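Local atomic coordinates of fiber protein 2 (Fowl adenovirus 1, PDB entry 2VTW), a protein that probably attaches the virion to a host-cell receptor through this C-terminal head domain of a trimeric capsid spike. Residues 37-42 against 196-201; 151-156 against 165-170; 45-50 against 191-196. All coordinates share one frame; numbering follows the deposited sequence.

Interaction 1 (37-42 against 196-201)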
loop_
_atom_site.group_PDB
_atom_site.type_symbol
_atom_site.label_atom_id
_atom_site.label_comp_id
_atom_site.label_asym_id
_atom_site.label_seq_id
_atom_site.Cartn_x
_atom_site.Cartn_y
_atom_site.Cartn_z
ATOM N N GLN A 37 5.609 1.098 14.116
ATOM C CA GLN A 37 5.162 -0.235 13.646
ATOM C C GLN A 37 4.011 -0.771 14.486
ATOM O O GLN A 37 3.912 -0.473 15.687
ATOM C CB GLN A 37 6.302 -1.220 13.710
ATOM C CG GLN A 37 7.488 -0.832 12.860
ATOM C CD GLN A 37 8.648 -1.764 13.013
ATOM O OE1 GLN A 37 9.279 -1.806 14.068
ATOM N NE2 GLN A 37 8.966 -2.512 11.951
ATOM N N ILE A 38 3.124 -1.535 13.855
ATOM C CA ILE A 38 2.095 -2.282 14.564
ATOM C C ILE A 38 2.141 -3.747 14.095
ATOM O O ILE A 38 2.479 -4.028 12.929
ATOM C CB ILE A 38 0.649 -1.657 14.447
ATOM C CG1 ILE A 38 0.156 -1.674 13.014
ATOM C CG2 ILE A 38 0.589 -0.177 15.072
ATOM C CD1 ILE A 38 -1.387 -1.619 12.832
ATOM N N ASN A 39 1.886 -4.670 15.022
ATOM C CA ASN A 39 1.719 -6.092 14.704
ATOM C C ASN A 39 0.275 -6.363 15.025
ATOM O O ASN A 39 -0.138 -6.186 16.169
ATOM C CB ASN A 39 2.633 -7.001 15.537
ATOM C CG ASN A 39 2.504 -8.516 15.182
ATOM O OD1 ASN A 39 1.464 -8.993 14.774
ATOM N ND2 ASN A 39 3.559 -9.255 15.405
ATOM N N THR A 40 -0.495 -6.727 13.990
ATOM C CA THR A 40 -1.878 -7.131 14.142
ATOM C C THR A 40 -1.934 -8.596 13.773
ATOM O O THR A 40 -1.905 -8.954 12.592
ATOM C CB THR A 40 -2.843 -6.329 13.180
ATOM O OG1 THR A 40 -2.686 -4.935 13.388
ATOM C CG2 THR A 40 -4.296 -6.660 13.429
ATOM N N MET A 41 -1.976 -9.437 14.797
ATOM C CA MET A 41 -2.203 -10.870 14.674
ATOM C C MET A 41 -1.298 -11.528 13.639
ATOM O O MET A 41 -1.725 -12.410 12.871
ATOM C CB MET A 41 -3.692 -11.139 14.418
ATOM C CG MET A 41 -4.337 -12.046 15.479
ATOM S SD MET A 41 -5.692 -13.041 14.874
ATOM C CE MET A 41 -6.800 -12.846 16.269
ATOM N N GLY A 42 -0.030 -11.111 13.646
ATOM C CA GLY A 42 0.984 -11.699 12.772
ATOM C C GLY A 42 1.253 -11.000 11.450
ATOM O O GLY A 42 2.012 -11.518 10.650
ATOM N N CYS A 196 4.076 -6.483 5.728
ATOM C CA CYS A 196 4.600 -7.829 5.503
ATOM C C CYS A 196 4.155 -8.729 6.649
ATOM O O CYS A 196 3.719 -8.235 7.698
ATOM C CB CYS A 196 6.121 -7.836 5.324
ATOM S SG CYS A 196 7.113 -7.445 6.800
ATOM N N PRO A 197 4.190 -10.052 6.419
ATOM C CA PRO A 197 4.006 -10.992 7.493
ATOM C C PRO A 197 5.085 -10.871 8.559
ATOM O O PRO A 197 6.263 -10.751 8.255
ATOM C CB PRO A 197 4.090 -12.350 6.787
ATOM C CG PRO A 197 3.693 -12.051 5.367
ATOM C CD PRO A 197 4.342 -10.738 5.122
ATOM N N ALA A 198 4.630 -10.903 9.802
ATOM C CA ALA A 198 5.468 -10.994 10.986
ATOM C C ALA A 198 5.781 -12.459 11.265
ATOM O O ALA A 198 4.967 -13.317 10.972
ATOM C CB ALA A 198 4.715 -10.391 12.177
ATOM N N ALA A 199 6.944 -12.724 11.865
ATOM C CA ALA A 199 7.330 -14.076 12.353
ATOM C C ALA A 199 6.301 -14.668 13.302
ATOM O O ALA A 199 6.077 -15.863 13.300
ATOM C CB ALA A 199 8.696 -14.032 13.030
ATOM N N ARG A 200 5.638 -13.846 14.095
ATOM C CA ARG A 200 4.661 -14.370 15.057
ATOM C C ARG A 200 3.652 -13.306 15.441
ATOM O O ARG A 200 3.916 -12.130 15.251
ATOM C CB ARG A 200 5.401 -14.850 16.328
ATOM C CG ARG A 200 6.247 -13.765 16.975
ATOM C CD ARG A 200 7.166 -14.293 18.024
ATOM N NE ARG A 200 8.173 -15.192 17.468
ATOM C CZ ARG A 200 9.266 -14.824 16.812
ATOM N NH1 ARG A 200 9.588 -13.555 16.608
ATOM N NH2 ARG A 200 10.086 -15.750 16.385
ATOM N N ALA A 201 2.514 -13.713 16.005
ATOM C CA ALA A 201 1.595 -12.788 16.656
ATOM C C ALA A 201 2.315 -12.170 17.878
ATOM O O ALA A 201 3.376 -12.651 18.281
ATOM C CB ALA A 201 0.278 -13.494 17.059
#
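Asn39 and Gly42 join Ala198 and Arg200 in a polar contact between a strand end with its turn and the loop that leaves another strand, near one end of the beta-structured fibre head: the turn linking the antiparallel strands 28-40 and 43-53 meets the chain leaving strand 185-197. The turn is closed by an Asx motif: Asn39 OD1 accepts from the backbone N of Gly42 at 2.8 Å, with the donor in the carbonyl plane. The other end of the same carboxamide reaches across the contact. Asn39 ND2 donates to Arg200 O at 2.9 Å, with an N-H...O angle of 163°, and the acceptor lies nearly in the plane of the amide. CG stands anti to the backbone N (chi1 -178°), and from there the amide meets segment 196-201; bonds at both ends hold its rotation. Ser102 O is a further acceptor for ND2, so this nitrogen also ties in the loop nearby.

Gly42 has a positive phi of 95°, at which a side chain would crowd the carbonyl oxygen of Met41, and its CA lies 3.9 Å from Arg200 O. The guanidinium of Arg200 turns elsewhere, to a salt bridge with Glu104, while its backbone carbonyl serves the contact. On the flanks, Met41 packs on Val4 of the second subunit, and Pro197 on Gln36 of that subunit, which places the turn beside a trimer interface. Ala198 CB sits 3.6 Å from Asn39 ND2, and Ala198 N donates to Gly42 O at 2.8 Å from above the carbonyl plane.

Interaction 2 (151-156 against 165-170); sequences MQVTPV and NLIAFT
Thr154 N donates to Leu166 O at 2.7 Å, and Leu166 N returns a bond to Thr154 O. A second reciprocal pair links Gln152 and Ala168. One of its two acceptors, Gln152 O, is gripped twice: Ala168 N, at 2.9 Å, and the hydroxyl Thr154 OG1, also at 2.9 Å, approach from opposite faces of the carbonyl plane. For this bond OG1 stands beside its own backbone N, anti to the carbonyl carbon (chi1 -51°). Thr154 OG1 in turn accepts from Gln152 NE2 at 2.7 Å, with the hydroxyl tilted from the amide plane. This buried carboxamide is fixed from outside as well, its OE1 accepting from the backbone N of Arg127 and of Phe128 and its NE2 reaching Tyr124 OH.

These bonds join the two arms of a beta hairpin, strands 147-157 and 163-173, in the buried part of the head domain; the short segments run antiparallel at 138°. On the face bearing Met151, Val153 and Ile167, Met151 makes a Met-aromatic contact with Phe169. Met151 CG touches Phe169 CD1 at 3.7 Å, and Met151 SD stands 5.0 Å from the centroid of the Phe169 ring in an oblique position. Val153 CG2 meets Ile167 CG1 at 4.1 Å. The opposite face carries Thr154, Leu166 and Ala168, with Ala168 CB 4.0 Å from Thr154 OG1. The side chains of Val156 and Leu166 cross at about a right angle. Trp75 of the neighbouring strand 71-76 packs against Thr154, Val156, Leu166 and Ala168.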
loop_
_atom_site.group_PDB
_atom_site.type_symbol
_atom_site.label_atom_id
_atom_site.label_comp_id
_atom_site.label_asym_id
_atom_site.label_seq_id
_atom_site.Cartn_x
_atom_site.Cartn_y
_atom_site.Cartn_z
ATOM N N MET A 151 11.209 -2.099 -0.926
ATOM C CA MET A 151 11.129 -2.649 0.418
ATOM C C MET A 151 11.241 -4.191 0.372
ATOM O O MET A 151 10.481 -4.863 -0.343
ATOM C CB MET A 151 9.857 -2.187 1.093
ATOM C CG MET A 151 9.668 -0.655 1.079
ATOM S SD MET A 151 7.952 -0.213 1.338
ATOM C CE MET A 151 7.905 1.396 0.580
ATOM N N GLN A 152 12.221 -4.726 1.118
ATOM C CA GLN A 152 12.607 -6.117 1.011
ATOM C C GLN A 152 13.010 -6.670 2.381
ATOM O O GLN A 152 14.024 -6.255 2.967
ATOM C CB GLN A 152 13.754 -6.269 0.022
ATOM C CG GLN A 152 14.221 -7.721 -0.239
ATOM C CD GLN A 152 15.601 -7.740 -0.859
ATOM O OE1 GLN A 152 15.774 -7.431 -2.038
ATOM N NE2 GLN A 152 16.606 -8.072 -0.055
ATOM N N VAL A 153 12.205 -7.591 2.904
ATOM C CA VAL A 153 12.633 -8.362 4.080
ATOM C C VAL A 153 13.820 -9.246 3.648
ATOM O O VAL A 153 13.754 -9.961 2.646
ATOM C CB VAL A 153 11.510 -9.197 4.639
ATOM C CG1 VAL A 153 12.033 -10.184 5.694
ATOM C CG2 VAL A 153 10.447 -8.291 5.219
ATOM N N THR A 154 14.908 -9.171 4.400
ATOM C CA THR A 154 16.198 -9.705 3.967
ATOM C C THR A 154 16.895 -10.408 5.134
ATOM O O THR A 154 16.878 -9.897 6.252
ATOM C CB THR A 154 17.140 -8.545 3.520
ATOM O OG1 THR A 154 16.471 -7.693 2.565
ATOM C CG2 THR A 154 18.394 -9.091 2.939
ATOM N N PRO A 155 17.490 -11.578 4.890
ATOM C CA PRO A 155 18.339 -12.210 5.932
ATOM C C PRO A 155 19.699 -11.519 6.054
ATOM O O PRO A 155 20.388 -11.387 5.063
ATOM C CB PRO A 155 18.527 -13.646 5.432
ATOM C CG PRO A 155 18.155 -13.642 4.014
ATOM C CD PRO A 155 17.410 -12.379 3.672
ATOM N N VAL A 156 20.063 -11.086 7.257
ATOM C CA VAL A 156 21.337 -10.374 7.459
ATOM C C VAL A 156 22.331 -11.259 8.246
ATOM O O VAL A 156 22.036 -11.664 9.363
ATOM C CB VAL A 156 21.120 -9.036 8.185
ATOM C CG1 VAL A 156 22.420 -8.244 8.260
ATOM C CG2 VAL A 156 20.029 -8.211 7.483
ATOM N N ASN A 165 16.474 -11.706 10.247
ATOM C CA ASN A 165 15.572 -11.116 9.241
ATOM C C ASN A 165 15.186 -9.679 9.609
ATOM O O ASN A 165 14.564 -9.426 10.634
ATOM C CB ASN A 165 14.340 -11.982 9.051
ATOM C CG ASN A 165 14.667 -13.375 8.521
ATOM O OD1 ASN A 165 15.520 -13.574 7.645
ATOM N ND2 ASN A 165 13.989 -14.351 9.067
ATOM N N LEU A 166 15.619 -8.750 8.759
ATOM C CA LEU A 166 15.345 -7.318 8.869
ATOM C C LEU A 166 14.648 -6.824 7.586
ATOM O O LEU A 166 14.638 -7.540 6.587
ATOM C CB LEU A 166 16.653 -6.541 9.050
ATOM C CG LEU A 166 17.285 -6.483 10.471
ATOM C CD1 LEU A 166 17.723 -7.872 10.960
ATOM C CD2 LEU A 166 18.447 -5.483 10.456
ATOM N N ILE A 167 14.117 -5.595 7.626
ATOM C CA ILE A 167 13.568 -4.925 6.435
ATOM C C ILE A 167 14.541 -3.873 5.868
ATOM O O ILE A 167 14.856 -2.918 6.542
ATOM C CB ILE A 167 12.179 -4.226 6.723
ATOM C CG1 ILE A 167 11.275 -5.112 7.588
ATOM C CG2 ILE A 167 11.503 -3.821 5.358
ATOM C CD1 ILE A 167 10.110 -4.411 8.258
ATOM N N ALA A 168 14.993 -4.060 4.633
ATOM C CA ALA A 168 15.788 -3.069 3.919
ATOM C C ALA A 168 14.856 -2.144 3.114
ATOM O O ALA A 168 13.986 -2.626 2.372
ATOM C CB ALA A 168 16.790 -3.738 2.992
ATOM N N PHE A 169 15.024 -0.835 3.310
ATOM C CA PHE A 169 14.339 0.210 2.538
ATOM C C PHE A 169 15.394 0.914 1.723
ATOM O O PHE A 169 16.264 1.554 2.299
ATOM C CB PHE A 169 13.706 1.250 3.447
ATOM C CG PHE A 169 12.510 0.775 4.217
ATOM C CD1 PHE A 169 11.245 1.200 3.885
ATOM C CD2 PHE A 169 12.660 -0.043 5.321
ATOM C CE1 PHE A 169 10.144 0.796 4.602
ATOM C CE2 PHE A 169 11.541 -0.468 6.057
ATOM C CZ PHE A 169 10.292 -0.062 5.701
ATOM N N THR A 170 15.359 0.791 0.401
ATOM C CA THR A 170 16.298 1.532 -0.441
ATOM C C THR A 170 15.564 2.662 -1.155
ATOM O O THR A 170 14.624 2.427 -1.935
ATOM C CB THR A 170 17.105 0.650 -1.403
ATOM O OG1 THR A 170 17.861 -0.331 -0.667
ATOM C CG2 THR A 170 18.083 1.491 -2.219
#

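Interaction 3 (45-50 against 191-196); sequences TTSLYV and PVVHTC
The Tyr49 ring lies side by side with Pro191, whose CB sits over one face at 4.1 Å from the ring centroid, a CH-pi contact. Pro191 CA lies over the rim, and Pro191 CD touches Tyr49 CE1 at 3.6 Å. Tyr49 CG stands anti to the carbonyl carbon (chi1 -63°), and the ring lies alongside Pro191, which follows a cis peptide bond. The contact lies within the antiparallel pairing of strands 43-53 and 185-197 in the sheet of the fibre head.

Reciprocal backbone bonds join Thr46 with His194 and Leu48 with Val192. On the inward face, a water bridges His194 ND1, at 2.9 Å, and Thr46 OG1, a hydroxyl that also bonds Gln37 NE2.

The opposite face, carrying Thr45, Ser47, Val193 and Thr195, borders neighbouring subunits: Ser47 packs on Pro197 of the third subunit, Val193 on Thr195 of that subunit, and Thr195 on Val193 of the second. Here Thr45 CG2 touches Val193 CG1 at 3.8 Å. On this same face the hydroxyls of Thr45 and Thr195 stand 3.6 Å apart, OG1 to OG1, and a second water spans them, 2.8 Å from Thr45 OG1 and 2.7 Å from Thr195 OG1.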
loop_
_atom_site.group_PDB
_atom_site.type_symbol
_atom_site.label_atom_id
_atom_site.label_comp_id
_atom_site.label_asym_id
_atom_site.label_seq_id
_atom_site.Cartn_x
_atom_site.Cartn_y
_atom_site.Cartn_z
ATOM N N THR A 45 2.874 -3.915 9.991
ATOM C CA THR A 45 2.770 -2.642 9.254
ATOM C C THR A 45 3.787 -1.681 9.861
ATOM O O THR A 45 3.773 -1.467 11.065
ATOM C CB THR A 45 1.370 -2.009 9.372
ATOM O OG1 THR A 45 0.399 -2.866 8.780
ATOM C CG2 THR A 45 1.329 -0.658 8.671
ATOM N N THR A 46 4.660 -1.157 9.009
ATOM C CA THR A 46 5.746 -0.284 9.352
ATOM C C THR A 46 5.561 1.078 8.666
ATOM O O THR A 46 5.523 1.154 7.437
ATOM C CB THR A 46 7.085 -0.912 8.878
ATOM O OG1 THR A 46 7.343 -2.112 9.628
ATOM C CG2 THR A 46 8.274 0.071 9.014
ATOM N N SER A 47 5.458 2.141 9.454
ATOM C CA SER A 47 5.461 3.524 8.944
ATOM C C SER A 47 6.784 4.188 9.287
ATOM O O SER A 47 7.189 4.224 10.456
ATOM C CB SER A 47 4.301 4.325 9.525
ATOM O OG SER A 47 4.411 5.698 9.171
ATOM N N LEU A 48 7.455 4.699 8.259
ATOM C CA LEU A 48 8.793 5.264 8.371
ATOM C C LEU A 48 8.933 6.668 7.721
ATOM O O LEU A 48 8.713 6.812 6.525
ATOM C CB LEU A 48 9.804 4.314 7.714
ATOM C CG LEU A 48 11.267 4.746 7.736
ATOM C CD1 LEU A 48 11.762 4.714 9.198
ATOM C CD2 LEU A 48 12.146 3.890 6.830
ATOM N N TYR A 49 9.304 7.684 8.497
ATOM C CA TYR A 49 9.782 8.952 7.936
ATOM C C TYR A 49 11.317 9.025 8.020
ATOM O O TYR A 49 11.913 8.560 9.003
ATOM C CB TYR A 49 9.232 10.140 8.686
ATOM C CG TYR A 49 7.734 10.353 8.681
ATOM C CD1 TYR A 49 7.112 11.144 7.694
ATOM C CD2 TYR A 49 6.952 9.833 9.684
ATOM C CE1 TYR A 49 5.748 11.374 7.724
ATOM C CE2 TYR A 49 5.617 10.043 9.712
ATOM C CZ TYR A 49 5.009 10.809 8.737
ATOM O OH TYR A 49 3.639 10.991 8.831
ATOM N N VAL A 50 11.954 9.601 7.001
ATOM C CA VAL A 50 13.412 9.823 6.977
ATOM C C VAL A 50 13.683 11.292 6.608
ATOM O O VAL A 50 13.054 11.831 5.681
ATOM C CB VAL A 50 14.134 8.880 5.959
ATOM C CG1 VAL A 50 15.589 9.322 5.692
ATOM C CG2 VAL A 50 14.135 7.439 6.453
ATOM N N PRO A 191 4.990 9.625 4.989
ATOM C CA PRO A 191 5.282 8.317 5.608
ATOM C C PRO A 191 5.429 7.215 4.563
ATOM O O PRO A 191 4.619 7.125 3.635
ATOM C CB PRO A 191 4.070 8.060 6.507
ATOM C CG PRO A 191 2.968 8.891 5.933
ATOM C CD PRO A 191 3.602 10.042 5.194
ATOM N N VAL A 192 6.505 6.439 4.669
ATOM C CA VAL A 192 6.717 5.292 3.805
ATOM C C VAL A 192 6.134 4.102 4.539
ATOM O O VAL A 192 6.630 3.766 5.620
ATOM C CB VAL A 192 8.191 5.079 3.545
ATOM C CG1 VAL A 192 8.414 3.817 2.695
ATOM C CG2 VAL A 192 8.803 6.333 2.876
ATOM N N VAL A 193 5.076 3.483 3.995
ATOM C CA VAL A 193 4.365 2.441 4.729
ATOM C C VAL A 193 4.604 1.116 4.031
ATOM O O VAL A 193 4.453 0.999 2.801
ATOM C CB VAL A 193 2.861 2.733 4.952
ATOM C CG1 VAL A 193 2.205 1.630 5.718
ATOM C CG2 VAL A 193 2.636 4.068 5.687
ATOM N N HIS A 194 5.052 0.136 4.820
ATOM C CA HIS A 194 5.347 -1.210 4.346
ATOM C C HIS A 194 4.514 -2.183 5.123
ATOM O O HIS A 194 4.378 -2.032 6.326
ATOM C CB HIS A 194 6.815 -1.537 4.588
ATOM C CG HIS A 194 7.210 -2.893 4.116
ATOM N ND1 HIS A 194 7.605 -3.887 4.979
ATOM C CD2 HIS A 194 7.220 -3.441 2.876
ATOM C CE1 HIS A 194 7.891 -4.973 4.288
ATOM N NE2 HIS A 194 7.661 -4.732 3.011
ATOM N N THR A 195 3.955 -3.189 4.442
ATOM C CA THR A 195 3.271 -4.286 5.111
ATOM C C THR A 195 3.917 -5.624 4.726
ATOM O O THR A 195 4.295 -5.871 3.573
ATOM C CB THR A 195 1.739 -4.293 4.825
ATOM O OG1 THR A 195 1.162 -3.067 5.254
ATOM C CG2 THR A 195 1.022 -5.422 5.563
ATOM N N CYS A 196 4.076 -6.483 5.728
ATOM C CA CYS A 196 4.600 -7.829 5.503
ATOM C C CYS A 196 4.155 -8.729 6.649
ATOM O O CYS A 196 3.719 -8.235 7.698
ATOM C CB CYS A 196 6.121 -7.836 5.324
ATOM S SG CYS A 196 7.113 -7.445 6.800
HETATM O O HOH W 1 -1.211 -2.626 6.485
HETATM O O HOH W 2 6.633 -3.975 7.751
#

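In the fold
Interaction 2 lies deepest, with its centre about 8 Å from that of the chain, and no other subunit touches it; interaction 3 is almost as central but turns one face to the trimer partners. Interaction 1, about 18 Å out, is only partly buried. Interactions 1 and 3 share Cys196 and strand 185-197, one gripping its loop exit and the other its body. Interactions 2 and 3 meet through side chains, Met151 CB lying 3.4 Å from His194 CD2. Both strand pairs use regular backbone bonds, with a buried carboxamide and apolar packing in interaction 2 and water-bridged hydroxyls in interaction 3, while the outer contact relies on a carboxamide and one backbone bond.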